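Peptidase, C14 family (PDB 3BIJ) is of unknown function but has a caspase-type fold and probably acts as a cysteine endopeptidase. Local coordinates at residues L7-N12 against F77-S82; E34-I39 against G225-V230; E109-E114 against T185-T190; G125-V130 against T264-F269; I162-M167 against N211-D216. One frame throughout, in Å; residues are numbered along the deposited sequence.

Contact 1. Residues L7-N12 against F77-S82; sequences LALGLN and FMLSYS
Leu7 and Leu9, with Leu11 just beyond the strand, pack against Leu79 and Tyr81 along the tightly filled face of two neighbouring parallel strands. Leu7 and Leu79 lie side by side and point the same way, with Leu7 CB 4.0 Å from Leu79 CD1. That methyl also meets Leu9 CD1, so it sits within reach of two leucines of the other strand. Next along, Leu9 CB comes up to the edge of the Tyr81 ring at CD2 (3.9 Å). The Leu11 and Tyr81 side chains cross at about a right angle, CD1 to CE2 3.5 Å. The tyrosine is held at its far end by a hydrogen bond from OH to His84 O.

Here the strands 4-10 and 76-89 run side by side in the mixed sheet of the caspase-type alpha/beta fold, only 5° from parallel. The leucine face is covered by helix 57-70. Five backbone bonds link the pair, from Leu7 N to Met78 O at one end to Leu11 N to Ser82 O at the other.

The face bearing Ala8, Ser80 and Ser82 is packed with much smaller groups, although helix 29-42 buries it too. Gly10 contributes no side chain, and Ala8 offers one methyl. Ser80 OG lies between the backbone N and the carbonyl carbon (chi1 66°), which puts it 3.3 Å from Ala8 CA. A water lies beside it, 2.6 Å from Ser80 OG, and donates to Leu9 O at 2.7 Å. Leu9 O therefore has two donors, this water and Ser82 N, while Ser82 OG turns to Asp32.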
# COMPACT_ATOMS: atom_id res chain seq x y z
N LEU A 7 7.70 20.44 -36.52
CA LEU A 7 6.49 19.65 -36.73
C LEU A 7 6.00 19.16 -35.36
O LEU A 7 6.60 18.26 -34.77
CB LEU A 7 6.78 18.43 -37.61
CG LEU A 7 5.69 17.95 -38.58
CD1 LEU A 7 5.97 16.50 -38.95
CD2 LEU A 7 4.32 18.09 -37.98
N ALA A 8 4.92 19.75 -34.85
CA ALA A 8 4.37 19.37 -33.56
C ALA A 8 3.20 18.44 -33.81
O ALA A 8 2.23 18.81 -34.46
CB ALA A 8 3.92 20.62 -32.79
N LEU A 9 3.30 17.22 -33.28
CA LEU A 9 2.26 16.23 -33.44
C LEU A 9 1.62 15.93 -32.10
O LEU A 9 2.32 15.75 -31.10
CB LEU A 9 2.83 14.94 -34.00
CG LEU A 9 3.60 15.01 -35.33
CD1 LEU A 9 4.15 13.63 -35.68
CD2 LEU A 9 2.67 15.50 -36.43
N GLY A 10 0.30 15.88 -32.08
CA GLY A 10 -0.42 15.59 -30.86
C GLY A 10 -1.68 14.80 -31.18
O GLY A 10 -2.52 15.25 -31.97
N LEU A 11 -1.82 13.62 -30.59
CA LEU A 11 -3.00 12.80 -30.84
C LEU A 11 -3.63 12.31 -29.57
O LEU A 11 -3.12 11.38 -28.95
CB LEU A 11 -2.64 11.59 -31.69
CG LEU A 11 -1.96 11.88 -33.02
CD1 LEU A 11 -0.45 11.83 -32.85
CD2 LEU A 11 -2.42 10.86 -34.03
N ASN A 12 -4.72 12.92 -29.14
CA ASN A 12 -5.33 12.41 -27.93
C ASN A 12 -6.54 11.55 -28.28
O ASN A 12 -7.50 11.44 -27.52
CB ASN A 12 -5.68 13.55 -26.97
CG ASN A 12 -6.28 14.71 -27.66
OD1 ASN A 12 -7.08 14.54 -28.58
ND2 ASN A 12 -5.92 15.91 -27.22
N PHE A 77 15.81 20.85 -38.05
CA PHE A 77 14.46 20.33 -38.08
C PHE A 77 14.06 19.89 -36.68
O PHE A 77 14.82 19.21 -35.99
CB PHE A 77 14.37 19.15 -39.03
CG PHE A 77 13.03 18.48 -39.04
CD1 PHE A 77 11.90 19.18 -39.43
CD2 PHE A 77 12.90 17.15 -38.67
CE1 PHE A 77 10.65 18.56 -39.45
CE2 PHE A 77 11.65 16.52 -38.69
CZ PHE A 77 10.53 17.23 -39.08
N MSE A 78 12.87 20.29 -36.24
CA MSE A 78 12.39 19.91 -34.93
C MSE A 78 11.12 19.09 -35.04
O MSE A 78 10.14 19.52 -35.66
CB MSE A 78 12.10 21.14 -34.08
CG MSE A 78 11.82 20.79 -32.64
SE MSE A 78 11.13 22.24 -31.62
CE MSE A 78 9.60 21.37 -30.86
N LEU A 79 11.13 17.91 -34.43
CA LEU A 79 9.97 17.02 -34.43
C LEU A 79 9.56 16.68 -33.02
O LEU A 79 10.34 16.09 -32.27
CB LEU A 79 10.28 15.73 -35.19
CG LEU A 79 9.23 14.61 -35.16
CD1 LEU A 79 7.87 15.12 -35.62
CD2 LEU A 79 9.69 13.47 -36.08
N SER A 80 8.35 17.05 -32.63
CA SER A 80 7.87 16.73 -31.30
C SER A 80 6.64 15.86 -31.50
O SER A 80 5.90 16.04 -32.46
CB SER A 80 7.49 17.99 -30.52
OG SER A 80 6.39 18.65 -31.10
N TYR A 81 6.43 14.90 -30.59
CA TYR A 81 5.30 14.00 -30.70
C TYR A 81 4.72 13.57 -29.36
O TYR A 81 5.44 13.14 -28.46
CB TYR A 81 5.71 12.73 -31.48
CG TYR A 81 4.70 11.59 -31.43
CD1 TYR A 81 4.79 10.58 -30.47
CD2 TYR A 81 3.65 11.53 -32.34
CE1 TYR A 81 3.84 9.54 -30.42
CE2 TYR A 81 2.70 10.52 -32.30
CZ TYR A 81 2.80 9.52 -31.33
OH TYR A 81 1.85 8.52 -31.29
N SER A 82 3.41 13.70 -29.25
CA SER A 82 2.72 13.26 -28.06
C SER A 82 1.57 12.41 -28.54
O SER A 82 0.67 12.87 -29.25
CB SER A 82 2.22 14.45 -27.23
OG SER A 82 3.30 15.00 -26.50
O HOH W 1 4.19 17.53 -30.19

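Contact 2. Residues E34-I39 against G225-V230; sequences EDMAAI and GQLLRV
Asp35 divides its carboxylate between a charge and a hydrocarbon: OD2 forms a salt bridge with Arg177 NH2 of the second subunit, while OD1 lies 3.1 Å from Leu228 CD1. The two side chains cross at about a right angle, and Asp35 CB lies 3.6 Å from the same methyl. Leu228 is thus held at one branch by Asp35, and the other branch, CD2, is taken up by apolar partners. Met36 CE and Ile39 CD1 both lie 3.5 Å from Leu228 CD2.

In this caspase-type alpha/beta fold, helix 222-231 packs beside helix 29-42, which itself rests on the sheet through Ala37 on Val47 and Thr49. The segment axes are 11.1 Å apart and cross at 31°.

Met36, a selenomethionine, reaches tip to tip toward Leu227, with CE 3.5 Å from Leu227 CD2. Its chain is bent at chi2 (-65°), which turns SE away from a fully extended course and beside both methyls of Leu227. Ile39 is more distant from that residue, its CD1 lying 4.3 Å from Leu227 CD2.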
# COMPACT_ATOMS: atom_id res chain seq x y z
N GLU A 34 0.64 22.01 -28.89
CA GLU A 34 0.47 23.46 -28.93
C GLU A 34 1.61 24.13 -28.16
O GLU A 34 2.22 25.09 -28.65
CB GLU A 34 -0.88 23.87 -28.32
CG GLU A 34 -2.09 23.37 -29.11
CD GLU A 34 -3.45 23.78 -28.50
OE1 GLU A 34 -3.74 23.41 -27.33
OE2 GLU A 34 -4.23 24.46 -29.21
N ASP A 35 1.91 23.61 -26.97
CA ASP A 35 2.99 24.16 -26.15
C ASP A 35 4.34 24.04 -26.85
O ASP A 35 5.15 24.96 -26.79
CB ASP A 35 3.04 23.46 -24.79
CG ASP A 35 1.87 23.83 -23.90
OD1 ASP A 35 1.64 23.14 -22.88
OD2 ASP A 35 1.18 24.83 -24.20
N MSE A 36 4.60 22.91 -27.49
CA MSE A 36 5.87 22.75 -28.19
C MSE A 36 5.90 23.67 -29.39
O MSE A 36 6.90 24.34 -29.65
CB MSE A 36 6.08 21.30 -28.62
CG MSE A 36 6.24 20.33 -27.45
SE MSE A 36 7.84 20.66 -26.38
CE MSE A 36 7.03 21.39 -24.81
N ALA A 37 4.79 23.71 -30.12
CA ALA A 37 4.69 24.58 -31.30
C ALA A 37 4.87 26.05 -30.90
O ALA A 37 5.47 26.83 -31.64
CB ALA A 37 3.35 24.37 -31.99
N ALA A 38 4.34 26.42 -29.74
CA ALA A 38 4.47 27.79 -29.24
C ALA A 38 5.94 28.14 -29.01
O ALA A 38 6.40 29.22 -29.41
CB ALA A 38 3.67 27.98 -27.95
N ILE A 39 6.68 27.25 -28.36
CA ILE A 39 8.10 27.48 -28.11
C ILE A 39 8.83 27.56 -29.44
O ILE A 39 9.63 28.47 -29.66
CB ILE A 39 8.74 26.33 -27.28
CG1 ILE A 39 8.21 26.37 -25.85
CG2 ILE A 39 10.26 26.41 -27.35
CD1 ILE A 39 8.77 25.28 -24.94
N GLY A 225 5.30 18.57 -19.38
CA GLY A 225 5.02 19.52 -18.32
C GLY A 225 6.28 20.00 -17.64
O GLY A 225 6.43 21.19 -17.37
N GLN A 226 7.20 19.09 -17.35
CA GLN A 226 8.44 19.48 -16.70
C GLN A 226 9.38 20.16 -17.68
O GLN A 226 10.22 20.99 -17.29
CB GLN A 226 9.12 18.29 -16.06
CG GLN A 226 8.32 17.75 -14.91
CD GLN A 226 8.03 18.80 -13.87
OE1 GLN A 226 6.92 18.86 -13.33
NE2 GLN A 226 9.01 19.63 -13.57
N LEU A 227 9.26 19.82 -18.96
CA LEU A 227 10.10 20.47 -19.96
C LEU A 227 9.71 21.95 -19.93
O LEU A 227 10.56 22.82 -19.83
CB LEU A 227 9.86 19.85 -21.36
CG LEU A 227 10.62 20.37 -22.59
CD1 LEU A 227 10.55 19.36 -23.76
CD2 LEU A 227 10.02 21.70 -23.01
N LEU A 228 8.41 22.24 -19.99
CA LEU A 228 7.95 23.62 -19.95
C LEU A 228 8.32 24.32 -18.64
O LEU A 228 8.60 25.52 -18.62
CB LEU A 228 6.43 23.69 -20.14
CG LEU A 228 5.96 23.11 -21.47
CD1 LEU A 228 4.43 23.02 -21.49
CD2 LEU A 228 6.47 23.97 -22.58
N ARG A 229 8.34 23.58 -17.54
CA ARG A 229 8.68 24.20 -16.27
C ARG A 229 10.15 24.65 -16.16
O ARG A 229 10.42 25.71 -15.60
CB ARG A 229 8.30 23.27 -15.11
CG ARG A 229 8.77 23.77 -13.74
CD ARG A 229 7.75 23.55 -12.62
NE ARG A 229 6.78 24.63 -12.56
CZ ARG A 229 6.16 25.00 -11.44
NH1 ARG A 229 5.27 25.99 -11.46
NH2 ARG A 229 6.42 24.39 -10.30
N VAL A 230 11.09 23.87 -16.69
CA VAL A 230 12.49 24.27 -16.62
C VAL A 230 12.77 25.29 -17.71
O VAL A 230 13.60 26.17 -17.55
CB VAL A 230 13.47 23.08 -16.80
CG1 VAL A 230 13.16 21.98 -15.81
CG2 VAL A 230 13.39 22.55 -18.22

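Contact 3. Residues E109-E114 against T185-T190; sequences ELIDDE and TIQQKT
Ile111 and Ile186 form the apolar centre of this contact, their side chains crossing at a slant with Ile111 CD1 3.7 Å from Ile186 CG2. The same Ile186 methyl lies against the carboxylate of Glu114: the Glu114 and Ile186 side chains cross at about a right angle, OE2 lying 3.5 Å from Ile186 CG2. Further up the glutamate, CG meets the Thr190 methyl CG2 at 3.7 Å. Gln187 bends at chi2 (71°) back toward the strand, and its OE1 is about equally far from CG1 and CG2 of Ile111.

The polar bonds lie within each segment. Ile111 occupies the N-cap position of helix 112-119, and its backbone N donates to Glu114 OE2 over 2.8 Å, meeting that oxygen on the anti side. The side chain of the third helical residue thus accepts from the backbone N of the N-cap residue. Glu114 OE1 is bound in turn by Arg57 NH2 in a salt bridge. On the other segment, Thr190 OG1 donates to Ile186 O (2.7 Å), as does Lys189 N; the two donors reach Ile186 O from opposite faces of its plane.

An alanine in place of Glu114 would probably leave Ile111 N without this acceptor and Arg57 without its carboxylate mate, and open a gap beside the methyls of Ile186 and Thr190.

The hydrogen bonds lie within each segment and Glu114 pairs with Arg57, so residues 185-190 are joined to the strand-helix corner by van der Waals contact. Glu114 serves both sides: its oxygens bond to Ile111 N and Arg57 while the side chain packs on Ile186 and Thr190.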
# COMPACT_ATOMS: atom_id res chain seq x y z
N GLU A 109 -0.50 2.82 -37.58
CA GLU A 109 0.81 2.90 -36.93
C GLU A 109 1.96 3.19 -37.88
O GLU A 109 2.00 2.70 -39.00
CB GLU A 109 1.10 1.61 -36.17
CG GLU A 109 0.04 1.27 -35.15
CD GLU A 109 0.24 -0.07 -34.52
OE1 GLU A 109 1.25 -0.25 -33.81
OE2 GLU A 109 -0.61 -0.96 -34.74
N LEU A 110 2.90 3.99 -37.41
CA LEU A 110 4.06 4.34 -38.21
C LEU A 110 5.19 3.54 -37.59
O LEU A 110 5.58 3.82 -36.46
CB LEU A 110 4.34 5.84 -38.09
CG LEU A 110 5.56 6.38 -38.83
CD1 LEU A 110 5.34 6.28 -40.33
CD2 LEU A 110 5.79 7.81 -38.43
N ILE A 111 5.68 2.53 -38.30
CA ILE A 111 6.76 1.69 -37.77
C ILE A 111 8.02 2.51 -37.55
O ILE A 111 8.40 3.33 -38.39
CB ILE A 111 7.11 0.52 -38.72
CG1 ILE A 111 6.00 -0.54 -38.67
CG2 ILE A 111 8.40 -0.15 -38.27
CD1 ILE A 111 4.65 -0.05 -39.14
N ASP A 112 8.68 2.28 -36.42
CA ASP A 112 9.90 3.01 -36.10
C ASP A 112 10.88 3.09 -37.27
O ASP A 112 11.59 4.08 -37.44
CB ASP A 112 10.59 2.41 -34.87
CG ASP A 112 10.93 0.94 -35.04
OD1 ASP A 112 11.37 0.32 -34.04
OD2 ASP A 112 10.75 0.40 -36.15
N ASP A 113 10.91 2.05 -38.09
CA ASP A 113 11.81 2.06 -39.24
C ASP A 113 11.41 3.11 -40.26
O ASP A 113 12.27 3.74 -40.86
CB ASP A 113 11.84 0.67 -39.88
CG ASP A 113 12.77 -0.28 -39.14
OD1 ASP A 113 12.44 -1.49 -39.03
OD2 ASP A 113 13.83 0.19 -38.68
N GLU A 114 10.11 3.30 -40.46
CA GLU A 114 9.65 4.30 -41.41
C GLU A 114 10.10 5.69 -40.96
O GLU A 114 10.50 6.51 -41.79
CB GLU A 114 8.13 4.27 -41.53
CG GLU A 114 7.53 2.89 -41.78
CD GLU A 114 6.04 2.94 -42.04
OE1 GLU A 114 5.65 3.31 -43.17
OE2 GLU A 114 5.25 2.63 -41.11
N THR A 185 2.54 -5.58 -45.46
CA THR A 185 3.10 -4.92 -46.63
C THR A 185 4.13 -3.89 -46.19
O THR A 185 5.23 -3.83 -46.73
CB THR A 185 2.01 -4.21 -47.44
OG1 THR A 185 1.12 -5.19 -47.99
CG2 THR A 185 2.63 -3.41 -48.57
N ILE A 186 3.76 -3.08 -45.20
CA ILE A 186 4.64 -2.06 -44.67
C ILE A 186 5.93 -2.69 -44.15
O ILE A 186 7.02 -2.23 -44.46
CB ILE A 186 3.96 -1.31 -43.52
CG1 ILE A 186 2.73 -0.57 -44.04
CG2 ILE A 186 4.94 -0.35 -42.86
CD1 ILE A 186 1.95 0.15 -42.98
N GLN A 187 5.77 -3.75 -43.37
CA GLN A 187 6.90 -4.45 -42.77
C GLN A 187 7.88 -5.02 -43.79
O GLN A 187 9.07 -5.19 -43.49
CB GLN A 187 6.39 -5.57 -41.86
CG GLN A 187 7.29 -5.91 -40.66
CD GLN A 187 7.29 -4.82 -39.59
OE1 GLN A 187 8.04 -3.83 -39.67
NE2 GLN A 187 6.43 -4.98 -38.60
N GLN A 188 7.39 -5.31 -45.00
CA GLN A 188 8.22 -5.88 -46.07
C GLN A 188 8.81 -4.87 -47.05
O GLN A 188 9.76 -5.18 -47.77
CB GLN A 188 7.42 -6.92 -46.87
CG GLN A 188 7.18 -8.21 -46.12
CD GLN A 188 8.46 -9.01 -45.93
OE1 GLN A 188 9.48 -8.47 -45.49
NE2 GLN A 188 8.41 -10.30 -46.25
N LYS A 189 8.24 -3.66 -47.07
CA LYS A 189 8.72 -2.61 -47.96
C LYS A 189 9.50 -1.54 -47.18
O LYS A 189 9.85 -0.49 -47.72
CB LYS A 189 7.55 -1.96 -48.71
CG LYS A 189 6.60 -1.15 -47.83
CD LYS A 189 5.37 -0.68 -48.60
CE LYS A 189 5.75 0.20 -49.78
NZ LYS A 189 4.55 0.50 -50.61
N THR A 190 9.76 -1.81 -45.90
CA THR A 190 10.52 -0.88 -45.07
C THR A 190 11.74 -1.58 -44.49
O THR A 190 11.68 -2.19 -43.43
CB THR A 190 9.68 -0.29 -43.90
OG1 THR A 190 9.14 -1.35 -43.10
CG2 THR A 190 8.54 0.57 -44.43

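Contact 4. Residues G125-V130 against T264-F269; sequences GVRVLV and TPDPAF
Phe269 lays one face of its ring over the aliphatic stem of Arg127. CB of the arginine stands over the ring centre, 3.6 Å from the centroid and 10° off the normal, a clear CH-pi contact. Arg127 CG follows over the same face, 3.5 Å from Phe269 CD1. The guanidinium does not stack on the ring: the planes are 87° apart, and Arg127 NE lies 3.8 Å from Phe269 CD1. Its outer end turns instead to Gln272, whose OE1 accepts from NH2. Near the edge of the ring, Leu129 CB approaches CZ at 4.3 Å.

Asp266 sits at the N-cap of the short helix that begins here, and its OD1 accepts from Phe269 N at 2.9 Å, from above the carboxylate plane. The bond holds the Phe269 backbone, and CG anti to the backbone N (chi1 173°) sends the ring toward Arg127.

An alanine at Phe269 would probably take the ring from over the Arg127 stem and open a gap beside Leu129, with Tyr240 losing its edge-to-face partner.

Phe269 also touches Ile76 and Leu203, so the short, weakly bonded helix 267-271, close to the C-terminus, packs its aromatic residue across three adjacent parallel strands of the caspase-type sheet.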
# COMPACT_ATOMS: atom_id res chain seq x y z
N GLY A 125 24.80 18.54 -42.78
CA GLY A 125 25.02 19.45 -41.67
C GLY A 125 23.75 19.97 -41.03
O GLY A 125 23.74 21.05 -40.45
N VAL A 126 22.67 19.21 -41.14
CA VAL A 126 21.40 19.64 -40.56
C VAL A 126 21.18 19.00 -39.18
O VAL A 126 21.46 17.82 -38.98
CB VAL A 126 20.21 19.34 -41.55
CG1 VAL A 126 20.34 17.95 -42.11
CG2 VAL A 126 18.87 19.49 -40.84
N ARG A 127 20.72 19.80 -38.23
CA ARG A 127 20.45 19.33 -36.87
C ARG A 127 19.01 18.87 -36.80
O ARG A 127 18.11 19.58 -37.26
CB ARG A 127 20.68 20.45 -35.85
CG ARG A 127 22.11 20.96 -35.79
CD ARG A 127 22.20 22.41 -36.24
NE ARG A 127 21.62 23.30 -35.24
CZ ARG A 127 20.98 24.43 -35.54
NH1 ARG A 127 20.83 24.81 -36.80
NH2 ARG A 127 20.46 25.16 -34.56
N VAL A 128 18.79 17.68 -36.25
CA VAL A 128 17.45 17.12 -36.11
C VAL A 128 17.14 16.93 -34.63
O VAL A 128 17.74 16.08 -33.97
CB VAL A 128 17.33 15.75 -36.84
CG1 VAL A 128 15.93 15.19 -36.67
CG2 VAL A 128 17.64 15.91 -38.32
N LEU A 129 16.22 17.73 -34.11
CA LEU A 129 15.83 17.65 -32.70
C LEU A 129 14.47 16.98 -32.57
O LEU A 129 13.49 17.49 -33.10
CB LEU A 129 15.77 19.06 -32.12
CG LEU A 129 15.39 19.18 -30.65
CD1 LEU A 129 16.46 18.55 -29.78
CD2 LEU A 129 15.20 20.65 -30.31
N VAL A 130 14.42 15.85 -31.88
CA VAL A 130 13.16 15.10 -31.72
C VAL A 130 12.70 14.94 -30.26
O VAL A 130 13.46 14.47 -29.42
CB VAL A 130 13.27 13.67 -32.33
CG1 VAL A 130 11.94 12.96 -32.21
CG2 VAL A 130 13.72 13.72 -33.77
N THR A 264 25.66 11.69 -37.61
CA THR A 264 26.96 12.33 -37.52
C THR A 264 27.07 13.20 -36.27
O THR A 264 26.31 14.15 -36.09
CB THR A 264 27.23 13.20 -38.76
OG1 THR A 264 27.13 12.38 -39.93
CG2 THR A 264 28.63 13.80 -38.70
N PRO A 265 28.01 12.87 -35.37
CA PRO A 265 28.18 13.64 -34.14
C PRO A 265 28.36 15.14 -34.39
O PRO A 265 29.01 15.54 -35.37
CB PRO A 265 29.41 13.00 -33.49
CG PRO A 265 30.17 12.46 -34.66
CD PRO A 265 29.07 11.86 -35.51
N ASP A 266 27.78 15.96 -33.52
CA ASP A 266 27.87 17.40 -33.65
C ASP A 266 27.91 18.00 -32.25
O ASP A 266 26.88 18.43 -31.71
CB ASP A 266 26.65 17.94 -34.40
CG ASP A 266 26.79 19.42 -34.75
OD1 ASP A 266 27.45 20.16 -34.00
OD2 ASP A 266 26.22 19.85 -35.77
N PRO A 267 29.10 18.05 -31.64
CA PRO A 267 29.24 18.61 -30.29
C PRO A 267 28.78 20.06 -30.19
O PRO A 267 28.33 20.49 -29.12
CB PRO A 267 30.73 18.44 -30.00
CG PRO A 267 31.34 18.55 -31.36
CD PRO A 267 30.41 17.71 -32.20
N ALA A 268 28.87 20.81 -31.28
CA ALA A 268 28.44 22.20 -31.25
C ALA A 268 26.93 22.27 -31.07
O ALA A 268 26.41 23.17 -30.40
CB ALA A 268 28.85 22.92 -32.53
N PHE A 269 26.23 21.32 -31.67
CA PHE A 269 24.77 21.24 -31.61
C PHE A 269 24.29 20.90 -30.19
O PHE A 269 23.40 21.56 -29.65
CB PHE A 269 24.27 20.21 -32.63
CG PHE A 269 22.80 19.91 -32.53
CD1 PHE A 269 21.88 20.93 -32.32
CD2 PHE A 269 22.34 18.60 -32.67
CE1 PHE A 269 20.52 20.64 -32.25
CE2 PHE A 269 20.98 18.31 -32.60
CZ PHE A 269 20.07 19.33 -32.39

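Contact 5. Residues I162-M167 against N211-D216; sequences IRYRAM and NQLSQD
Arg163-Tyr164 and Gln215-Asp216 meet as a very short antiparallel pair, in which Tyr164 and Gln215 form the non-hydrogen-bonded position with CA atoms 4.4 Å apart. Within the caspase-type fold this counts as a small separate pair, though the chain just after Tyr164 is backbone-bonded to Gly85 of strand 76-89. Two backbone bonds flank that position, Asp216 N to Arg163 O and Arg165 N to Ser214 O, the second 2.9 Å long. Beyond it the chain turns sharply, Arg165 being the centre of an inverse gamma turn.

Asp216 is the hub of a salt-bridge network with two arginines. Its OD1 is gripped by both NE and NH2 of Arg163, with NH2 at 2.7 Å, but both bonds are bent and weak, the guanidinium standing 84° from the carboxylate plane. Arg163 bends at chi3 (-52°), which places NE close to that oxygen. OD2 faces Arg165, whose NH1 approaches in the guanidinium plane at 3.1 Å and uses the anti lone pair; NE adds a longer, weak bond. Arg165 is itself shared, since NH2 forms a salt bridge with Asp32 and a hydrogen bond to Asp133 O. Through these bonds the aspartate and both arginines probably limit one another's rotation, and Arg165 ties the patch to the end of the central strands.

On the other face the Tyr164 ring lies crosswise to Leu213, whose CB is 3.6 Å from CD1 of the ring. Leu213 CD1 sits over one face, offset toward the rim and 4.1 Å from the centroid, while its other methyl, CD2, rests 3.9 Å from Ala166 CB.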
# COMPACT_ATOMS: atom_id res chain seq x y z
N ILE A 162 -4.64 7.75 -13.76
CA ILE A 162 -3.27 7.51 -14.22
C ILE A 162 -3.17 6.81 -15.58
O ILE A 162 -3.15 5.58 -15.65
CB ILE A 162 -2.48 6.65 -13.21
CG1 ILE A 162 -2.60 7.26 -11.82
CG2 ILE A 162 -1.02 6.55 -13.64
CD1 ILE A 162 -2.07 8.67 -11.72
N ARG A 163 -3.10 7.61 -16.65
CA ARG A 163 -3.00 7.09 -18.01
C ARG A 163 -1.58 7.14 -18.56
O ARG A 163 -0.85 8.10 -18.35
CB ARG A 163 -3.91 7.87 -18.97
CG ARG A 163 -5.38 7.91 -18.58
CD ARG A 163 -6.19 8.81 -19.51
NE ARG A 163 -5.60 10.15 -19.63
CZ ARG A 163 -5.40 10.99 -18.61
NH1 ARG A 163 -5.74 10.63 -17.38
NH2 ARG A 163 -4.85 12.18 -18.81
N TYR A 164 -1.20 6.10 -19.29
CA TYR A 164 0.11 6.02 -19.89
C TYR A 164 -0.06 6.05 -21.40
O TYR A 164 -1.02 5.51 -21.94
CB TYR A 164 0.80 4.74 -19.43
CG TYR A 164 1.18 4.75 -17.96
CD1 TYR A 164 2.25 5.52 -17.50
CD2 TYR A 164 0.51 3.94 -17.04
CE1 TYR A 164 2.66 5.48 -16.17
CE2 TYR A 164 0.91 3.89 -15.70
CZ TYR A 164 1.98 4.66 -15.28
OH TYR A 164 2.42 4.59 -13.98
N ARG A 165 0.87 6.69 -22.09
CA ARG A 165 0.81 6.83 -23.53
C ARG A 165 1.32 5.63 -24.31
O ARG A 165 2.11 5.76 -25.24
CB ARG A 165 1.55 8.11 -23.93
CG ARG A 165 0.89 9.36 -23.35
CD ARG A 165 1.60 10.64 -23.76
NE ARG A 165 0.85 11.83 -23.36
CZ ARG A 165 1.26 13.07 -23.55
NH1 ARG A 165 0.49 14.08 -23.15
NH2 ARG A 165 2.43 13.30 -24.15
N ALA A 166 0.84 4.45 -23.91
CA ALA A 166 1.23 3.23 -24.59
C ALA A 166 -0.02 2.44 -24.94
O ALA A 166 -0.93 2.30 -24.11
CB ALA A 166 2.13 2.39 -23.69
N MSE A 167 -0.08 1.94 -26.16
CA MSE A 167 -1.22 1.17 -26.59
C MSE A 167 -1.17 -0.18 -25.87
O MSE A 167 -0.11 -0.81 -25.78
CB MSE A 167 -1.19 0.99 -28.11
CG MSE A 167 -2.26 0.08 -28.67
SE MSE A 167 -2.25 0.05 -30.62
CE MSE A 167 -0.47 -0.72 -30.91
N ASN A 211 12.35 0.66 -20.49
CA ASN A 211 11.74 -0.20 -19.49
C ASN A 211 10.73 0.59 -18.67
O ASN A 211 10.26 0.12 -17.64
CB ASN A 211 12.79 -0.79 -18.55
CG ASN A 211 13.49 0.26 -17.71
OD1 ASN A 211 14.02 -0.05 -16.64
ND2 ASN A 211 13.50 1.50 -18.19
N GLN A 212 10.39 1.79 -19.12
CA GLN A 212 9.42 2.60 -18.38
C GLN A 212 8.23 2.96 -19.25
O GLN A 212 8.17 2.58 -20.42
CB GLN A 212 10.08 3.87 -17.84
CG GLN A 212 11.23 3.62 -16.89
CD GLN A 212 11.91 4.90 -16.50
OE1 GLN A 212 12.18 5.74 -17.36
NE2 GLN A 212 12.20 5.07 -15.21
N LEU A 213 7.28 3.68 -18.67
CA LEU A 213 6.10 4.13 -19.39
C LEU A 213 5.99 5.62 -19.18
O LEU A 213 6.43 6.13 -18.14
CB LEU A 213 4.84 3.45 -18.85
CG LEU A 213 4.60 1.99 -19.19
CD1 LEU A 213 3.25 1.60 -18.65
CD2 LEU A 213 4.64 1.77 -20.71
N SER A 214 5.40 6.31 -20.15
CA SER A 214 5.23 7.76 -20.07
C SER A 214 3.83 8.12 -19.62
O SER A 214 2.85 7.68 -20.22
CB SER A 214 5.51 8.42 -21.43
OG SER A 214 6.90 8.42 -21.69
N GLN A 215 3.74 8.94 -18.59
CA GLN A 215 2.46 9.31 -18.05
C GLN A 215 1.76 10.45 -18.79
O GLN A 215 2.38 11.44 -19.16
CB GLN A 215 2.63 9.66 -16.58
CG GLN A 215 1.36 9.63 -15.81
CD GLN A 215 1.59 9.65 -14.32
OE1 GLN A 215 2.23 8.74 -13.76
NE2 GLN A 215 1.07 10.69 -13.65
N ASP A 216 0.46 10.29 -19.01
CA ASP A 216 -0.34 11.31 -19.68
C ASP A 216 -1.04 12.13 -18.60
O ASP A 216 -1.98 11.65 -17.97
CB ASP A 216 -1.39 10.65 -20.57
CG ASP A 216 -2.35 11.67 -21.16
OD1 ASP A 216 -3.58 11.45 -21.10
OD2 ASP A 216 -1.89 12.68 -21.71

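How the contacts relate
Contacts 1, 2 and 4 are buried, while contacts 3 and 5 are only partly so. Contacts 1, 3 and 4 reach the main sheet, where strands 76-89 and 127-133 are neighbours, probably bonded through Phe77 N to Arg127 O. Contact 2 borders contact 1 where Met36 and Ala37 pack on Ser80 and Ala8. The chemistry shifts with place: backbone bonds and leucines in the sheet, methyl packing between the helices, isoleucines beside a pairing glutamate in contact 3, an aromatic face over an arginine stem where a C-terminal helix packs on the sheet, and charge in contact 5, whose Arg165 touches Ser82 of contact 1. Contact 3 touches contact 5 where Glu109 packs on Met167.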